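Local coordinates for protein beta-xylanase (Caldicellulosiruptor kristjanssonii, PDB 7NWN) that probably binds plant cell-wall polysaccharide through a calcium-containing family 9 carbohydrate-binding module of a multimodular hyperthermostable xylanase-glucuronoyl esterase, at residues I96-Y108 against N189-K201. Sequence-based numbering, arbitrary orientation. Where two conformers were deposited one is given.
Sequences IFLDENFDRAISY and NAWQNPSLFGEIK. With CA (calcium ion), chain S.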
loop_
_atom_site.group_PDB
_atom_site.type_symbol
_atom_site.label_atom_id
_atom_site.label_comp_id
_atom_site.label_asym_id
_atom_site.label_seq_id
_atom_site.Cartn_x
_atom_site.Cartn_y
_atom_site.Cartn_z
ATOM N N ILE A 96 -0.257 4.265 -2.144
ATOM C CA ILE A 96 -1.162 3.718 -1.140
ATOM C C ILE A 96 -2.120 4.856 -0.795
ATOM O O ILE A 96 -1.671 5.953 -0.526
ATOM C CB ILE A 96 -0.381 3.206 0.106
ATOM C CG1 ILE A 96 0.515 2.017 -0.301
ATOM C CG2 ILE A 96 -1.333 2.758 1.237
ATOM C CD1 ILE A 96 1.692 1.850 0.646
ATOM N N PHE A 97 -3.411 4.553 -0.827
ATOM C CA PHE A 97 -4.471 5.494 -0.508
ATOM C C PHE A 97 -5.242 4.940 0.691
ATOM O O PHE A 97 -5.512 3.741 0.714
ATOM C CB PHE A 97 -5.433 5.538 -1.701
ATOM C CG PHE A 97 -4.841 5.856 -3.068
ATOM C CD1 PHE A 97 -4.134 4.896 -3.786
ATOM C CD2 PHE A 97 -5.039 7.110 -3.647
ATOM C CE1 PHE A 97 -3.667 5.164 -5.069
ATOM C CE2 PHE A 97 -4.582 7.392 -4.936
ATOM C CZ PHE A 97 -3.896 6.414 -5.641
ATOM N N LEU A 98 -5.602 5.813 1.646
ATOM C CA LEU A 98 -6.387 5.395 2.803
ATOM C C LEU A 98 -7.466 6.443 3.132
ATOM O O LEU A 98 -7.177 7.645 3.200
ATOM C CB LEU A 98 -5.449 5.208 4.001
ATOM C CG LEU A 98 -6.026 4.405 5.178
ATOM C CD1 LEU A 98 -6.261 2.946 4.802
ATOM C CD2 LEU A 98 -5.097 4.529 6.395
ATOM N N ASP A 99 -8.705 5.963 3.322
ATOM C CA ASP A 99 -9.805 6.771 3.855
ATOM C C ASP A 99 -10.071 6.195 5.248
ATOM O O ASP A 99 -10.779 5.189 5.366
ATOM C CB ASP A 99 -11.018 6.656 2.923
ATOM C CG ASP A 99 -12.377 7.221 3.413
ATOM O OD1 ASP A 99 -12.431 7.970 4.429
ATOM O OD2 ASP A 99 -13.382 6.848 2.776
ATOM N N GLU A 100 -9.393 6.787 6.237
ATOM C CA GLU A 100 -9.255 6.193 7.564
ATOM C C GLU A 100 -10.602 6.205 8.291
ATOM O O GLU A 100 -10.935 5.230 8.952
ATOM C CB GLU A 100 -8.203 6.952 8.378
ATOM C CG GLU A 100 -7.751 6.207 9.618
ATOM C CD GLU A 100 -6.688 6.907 10.446
ATOM O OE1 GLU A 100 -6.192 7.968 10.039
ATOM O OE2 GLU A 100 -6.341 6.371 11.490
ATOM N N ASN A 101 -11.384 7.288 8.149
ATOM C CA ASN A 101 -12.687 7.343 8.816
ATOM C C ASN A 101 -13.764 6.636 8.000
ATOM O O ASN A 101 -14.870 6.500 8.478
ATOM C CB ASN A 101 -13.144 8.771 9.140
ATOM C CG ASN A 101 -12.166 9.542 10.007
ATOM O OD1 ASN A 101 -11.394 8.979 10.790
ATOM N ND2 ASN A 101 -12.150 10.852 9.854
ATOM N N PHE A 102 -13.467 6.186 6.776
ATOM C CA PHE A 102 -14.468 5.568 5.910
ATOM C C PHE A 102 -15.657 6.500 5.597
ATOM O O PHE A 102 -16.786 6.034 5.467
ATOM C CB PHE A 102 -14.942 4.242 6.492
ATOM C CG PHE A 102 -15.609 3.327 5.501
ATOM C CD1 PHE A 102 -15.045 3.065 4.265
ATOM C CD2 PHE A 102 -16.808 2.694 5.811
ATOM C CE1 PHE A 102 -15.667 2.218 3.352
ATOM C CE2 PHE A 102 -17.405 1.819 4.913
ATOM C CZ PHE A 102 -16.844 1.585 3.677
ATOM N N ASP A 103 -15.393 7.801 5.412
ATOM C CA ASP A 103 -16.358 8.782 4.927
ATOM C C ASP A 103 -16.825 8.489 3.506
ATOM O O ASP A 103 -17.985 8.726 3.191
ATOM C CB ASP A 103 -15.765 10.176 4.828
ATOM C CG ASP A 103 -15.098 10.585 6.109
ATOM O OD1 ASP A 103 -15.793 10.624 7.135
ATOM O OD2 ASP A 103 -13.895 10.843 6.069
ATOM N N ARG A 104 -15.923 8.001 2.646
ATOM C CA ARG A 104 -16.273 7.773 1.249
ATOM C C ARG A 104 -16.751 9.072 0.587
ATOM O O ARG A 104 -17.622 9.034 -0.266
ATOM C CB ARG A 104 -17.409 6.748 1.145
ATOM C CG ARG A 104 -17.005 5.290 1.304
ATOM C CD ARG A 104 -18.153 4.470 1.881
ATOM N NE ARG A 104 -18.588 5.005 3.175
ATOM C CZ ARG A 104 -19.606 4.543 3.895
ATOM N NH1 ARG A 104 -20.317 3.519 3.459
ATOM N NH2 ARG A 104 -19.898 5.101 5.053
ATOM N N ALA A 105 -16.203 10.222 0.985
ATOM C CA ALA A 105 -16.454 11.470 0.290
ATOM C C ALA A 105 -16.003 11.373 -1.187
ATOM O O ALA A 105 -15.332 10.417 -1.614
ATOM C CB ALA A 105 -15.732 12.567 1.035
ATOM N N ILE A 106 -16.411 12.354 -1.998
ATOM C CA ILE A 106 -16.125 12.332 -3.426
ATOM C C ILE A 106 -14.914 13.225 -3.686
ATOM O O ILE A 106 -14.435 13.309 -4.804
ATOM C CB ILE A 106 -17.356 12.724 -4.270
ATOM C CG1 ILE A 106 -17.905 14.109 -3.896
ATOM C CG2 ILE A 106 -18.422 11.632 -4.232
ATOM C CD1 ILE A 106 -18.507 14.840 -5.079
ATOM N N SER A 107 -14.435 13.893 -2.637
ATOM C CA SER A 107 -13.227 14.683 -2.708
ATOM C C SER A 107 -12.482 14.525 -1.373
ATOM O O SER A 107 -13.037 13.980 -0.428
ATOM C CB SER A 107 -13.572 16.119 -3.078
ATOM O OG SER A 107 -13.947 16.873 -1.931
ATOM N N TYR A 108 -11.209 14.939 -1.301
ATOM C CA TYR A 108 -10.330 14.492 -0.229
ATOM C C TYR A 108 -10.681 15.239 1.060
ATOM O O TYR A 108 -10.665 16.463 1.075
ATOM C CB TYR A 108 -8.839 14.645 -0.603
ATOM C CG TYR A 108 -8.212 13.406 -1.212
ATOM C CD1 TYR A 108 -8.714 12.862 -2.389
ATOM C CD2 TYR A 108 -7.124 12.747 -0.621
ATOM C CE1 TYR A 108 -8.194 11.685 -2.933
ATOM C CE2 TYR A 108 -6.575 11.587 -1.173
ATOM C CZ TYR A 108 -7.085 11.076 -2.359
ATOM O OH TYR A 108 -6.596 9.919 -2.921
ATOM N N ASN A 189 -9.072 7.898 -11.024
ATOM C CA ASN A 189 -9.507 9.067 -10.267
ATOM C C ASN A 189 -9.323 8.987 -8.753
ATOM O O ASN A 189 -9.628 9.973 -8.069
ATOM C CB ASN A 189 -10.924 9.484 -10.652
ATOM C CG ASN A 189 -10.913 10.561 -11.715
ATOM O OD1 ASN A 189 -10.103 11.501 -11.660
ATOM N ND2 ASN A 189 -11.786 10.395 -12.691
ATOM N N ALA A 190 -8.795 7.853 -8.253
ATOM C CA ALA A 190 -8.515 7.658 -6.832
ATOM C C ALA A 190 -7.709 8.807 -6.271
ATOM O O ALA A 190 -7.820 9.113 -5.075
ATOM C CB ALA A 190 -7.804 6.335 -6.566
ATOM N N TRP A 191 -6.880 9.434 -7.114
ATOM C CA TRP A 191 -6.109 10.557 -6.589
ATOM C C TRP A 191 -6.971 11.764 -6.201
ATOM O O TRP A 191 -6.460 12.685 -5.544
ATOM C CB TRP A 191 -5.000 10.964 -7.557
ATOM C CG TRP A 191 -5.492 11.601 -8.820
ATOM C CD1 TRP A 191 -5.993 10.978 -9.928
ATOM C CD2 TRP A 191 -5.530 13.019 -9.089
ATOM N NE1 TRP A 191 -6.351 11.916 -10.861
ATOM C CE2 TRP A 191 -6.048 13.173 -10.396
ATOM C CE3 TRP A 191 -5.162 14.163 -8.369
ATOM C CZ2 TRP A 191 -6.210 14.434 -10.987
ATOM C CZ3 TRP A 191 -5.318 15.407 -8.950
ATOM C CH2 TRP A 191 -5.850 15.540 -10.238
ATOM N N GLN A 192 -8.250 11.755 -6.628
ATOM C CA GLN A 192 -9.131 12.927 -6.509
ATOM C C GLN A 192 -10.377 12.584 -5.702
ATOM O O GLN A 192 -10.973 13.474 -5.126
ATOM C CB GLN A 192 -9.678 13.382 -7.874
ATOM C CG GLN A 192 -8.703 14.221 -8.656
ATOM C CD GLN A 192 -9.324 14.900 -9.851
ATOM O OE1 GLN A 192 -9.449 16.110 -9.848
ATOM N NE2 GLN A 192 -9.748 14.142 -10.846
ATOM N N ASN A 193 -10.743 11.304 -5.675
ATOM C CA ASN A 193 -12.048 10.852 -5.242
ATOM C C ASN A 193 -11.942 9.632 -4.302
ATOM O O ASN A 193 -11.876 8.482 -4.737
ATOM C CB ASN A 193 -12.905 10.564 -6.477
ATOM C CG ASN A 193 -14.345 10.222 -6.155
ATOM O OD1 ASN A 193 -14.725 10.083 -5.001
ATOM N ND2 ASN A 193 -15.138 10.000 -7.183
ATOM N N PRO A 194 -12.006 9.820 -2.962
ATOM C CA PRO A 194 -11.921 8.690 -2.028
ATOM C C PRO A 194 -13.013 7.629 -2.146
ATOM O O PRO A 194 -12.780 6.466 -1.797
ATOM C CB PRO A 194 -11.900 9.383 -0.672
ATOM C CG PRO A 194 -11.307 10.736 -0.978
ATOM C CD PRO A 194 -11.974 11.125 -2.292
ATOM N N SER A 195 -14.166 8.002 -2.724
ATOM C CA SER A 195 -15.291 7.087 -2.861
ATOM C C SER A 195 -14.974 5.997 -3.864
ATOM O O SER A 195 -15.686 5.004 -3.952
ATOM C CB SER A 195 -16.574 7.840 -3.232
ATOM O OG SER A 195 -16.635 8.192 -4.612
ATOM N N LEU A 196 -13.897 6.175 -4.629
ATOM C CA LEU A 196 -13.505 5.152 -5.587
ATOM C C LEU A 196 -12.636 4.067 -4.935
ATOM O O LEU A 196 -12.330 3.056 -5.596
ATOM C CB LEU A 196 -12.726 5.835 -6.725
ATOM C CG LEU A 196 -13.514 6.780 -7.630
ATOM C CD1 LEU A 196 -12.624 7.371 -8.722
ATOM C CD2 LEU A 196 -14.704 6.069 -8.249
ATOM N N PHE A 197 -12.174 4.291 -3.678
ATOM C CA PHE A 197 -11.303 3.315 -3.011
ATOM C C PHE A 197 -12.108 2.043 -2.777
ATOM O O PHE A 197 -13.326 2.124 -2.688
ATOM C CB PHE A 197 -10.879 3.802 -1.624
ATOM C CG PHE A 197 -10.034 5.041 -1.623
ATOM C CD1 PHE A 197 -9.601 5.599 -2.822
ATOM C CD2 PHE A 197 -9.641 5.622 -0.436
ATOM C CE1 PHE A 197 -8.820 6.741 -2.826
ATOM C CE2 PHE A 197 -8.838 6.751 -0.441
ATOM C CZ PHE A 197 -8.448 7.320 -1.640
ATOM N N GLY A 198 -11.447 0.887 -2.659
ATOM C CA GLY A 198 -12.069 -0.311 -2.116
ATOM C C GLY A 198 -12.136 -0.239 -0.588
ATOM O O GLY A 198 -11.955 0.837 0.004
ATOM N N GLU A 199 -12.377 -1.412 0.018
ATOM C CA GLU A 199 -12.519 -1.523 1.463
ATOM C C GLU A 199 -11.533 -2.544 2.023
ATOM O O GLU A 199 -11.321 -3.614 1.441
ATOM C CB GLU A 199 -13.894 -2.105 1.798
ATOM C CG GLU A 199 -14.998 -1.151 1.425
ATOM C CD GLU A 199 -16.407 -1.598 1.793
ATOM O OE1 GLU A 199 -16.585 -2.726 2.352
ATOM O OE2 GLU A 199 -17.311 -0.795 1.550
ATOM N N ILE A 200 -11.008 -2.207 3.206
ATOM C CA ILE A 200 -10.349 -3.188 4.034
ATOM C C ILE A 200 -11.135 -3.263 5.343
ATOM O O ILE A 200 -11.535 -2.243 5.901
ATOM C CB ILE A 200 -8.863 -2.797 4.266
ATOM C CG1 ILE A 200 -8.701 -1.418 4.921
ATOM C CG2 ILE A 200 -8.120 -2.905 2.938
ATOM C CD1 ILE A 200 -7.255 -1.014 5.278
ATOM N N LYS A 201 -11.274 -4.488 5.842
ATOM C CA LYS A 201 -11.878 -4.688 7.154
ATOM C C LYS A 201 -10.872 -5.442 8.024
ATOM O O LYS A 201 -10.353 -6.487 7.594
ATOM C CB LYS A 201 -13.201 -5.454 6.997
ATOM C CG LYS A 201 -13.948 -5.746 8.307
ATOM C CD LYS A 201 -15.388 -6.136 8.057
ATOM C CE LYS A 201 -16.254 -6.192 9.291
ATOM N NZ LYS A 201 -17.123 -7.376 9.137
HETATM CA CA CA S . -11.958 10.021 4.892
HETATM O O HOH W 1 -13.235 5.434 0.715
HETATM O O HOH W 2 -9.913 15.770 -3.871
HETATM O O HOH W 3 -13.109 10.398 2.695
#
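A190 meets two aromatic residues of 96-108. Its CB lies over one face of the F97 ring, offset toward the rim, in a CH-pi contact 4.1 Å from the ring centroid. A190 O accepts a hydrogen bond from Y108 OH at 2.6 Å, the donor tilted 20° from the carbonyl plane. W191 O comes close to the same tyrosine ring, 3.3 Å from Y108 CE1. Q192 O is joined to Y108 N through a water. It also receives a CA-H...O contact from S107. N193 OD1 lies 3.1 Å from I106 CA and also accepts from S195 N and S195 OG, which reach it from one face of its plane. N193 CG stands anti to the backbone N (chi1 -174°), which carries OD1 forward to both donors. This is an Asx turn, leading into the 3-10 segment 194-196. P194 CG sits over a face of the Y108 ring, 4.0 Å from its centroid. With an alanine at Y108, A190 O is likely to lose its hydroxyl donor, and P194 CG the ring face it packs on. D99 OD1 and D103 OD2 bind calcium, and D111 and D112 add further ligands. The loop held by this metal follows strand 93-99 of the CBM9 beta-sandwich. S195 CB packs at 3.4 Å from R104 O. The F197 ring is wedged between F97 CB over one face and its own segment's P194 O over the other, with Y108 OH at its edge. The F97 and F197 ring planes are 58° apart. E199 OE2 meets the edge of the F102 ring, 3.2 Å from F102 CZ, while E199 OE1 forms a salt bridge with R22. I200 CD1 touches L98 CD1 at 4.1 Å.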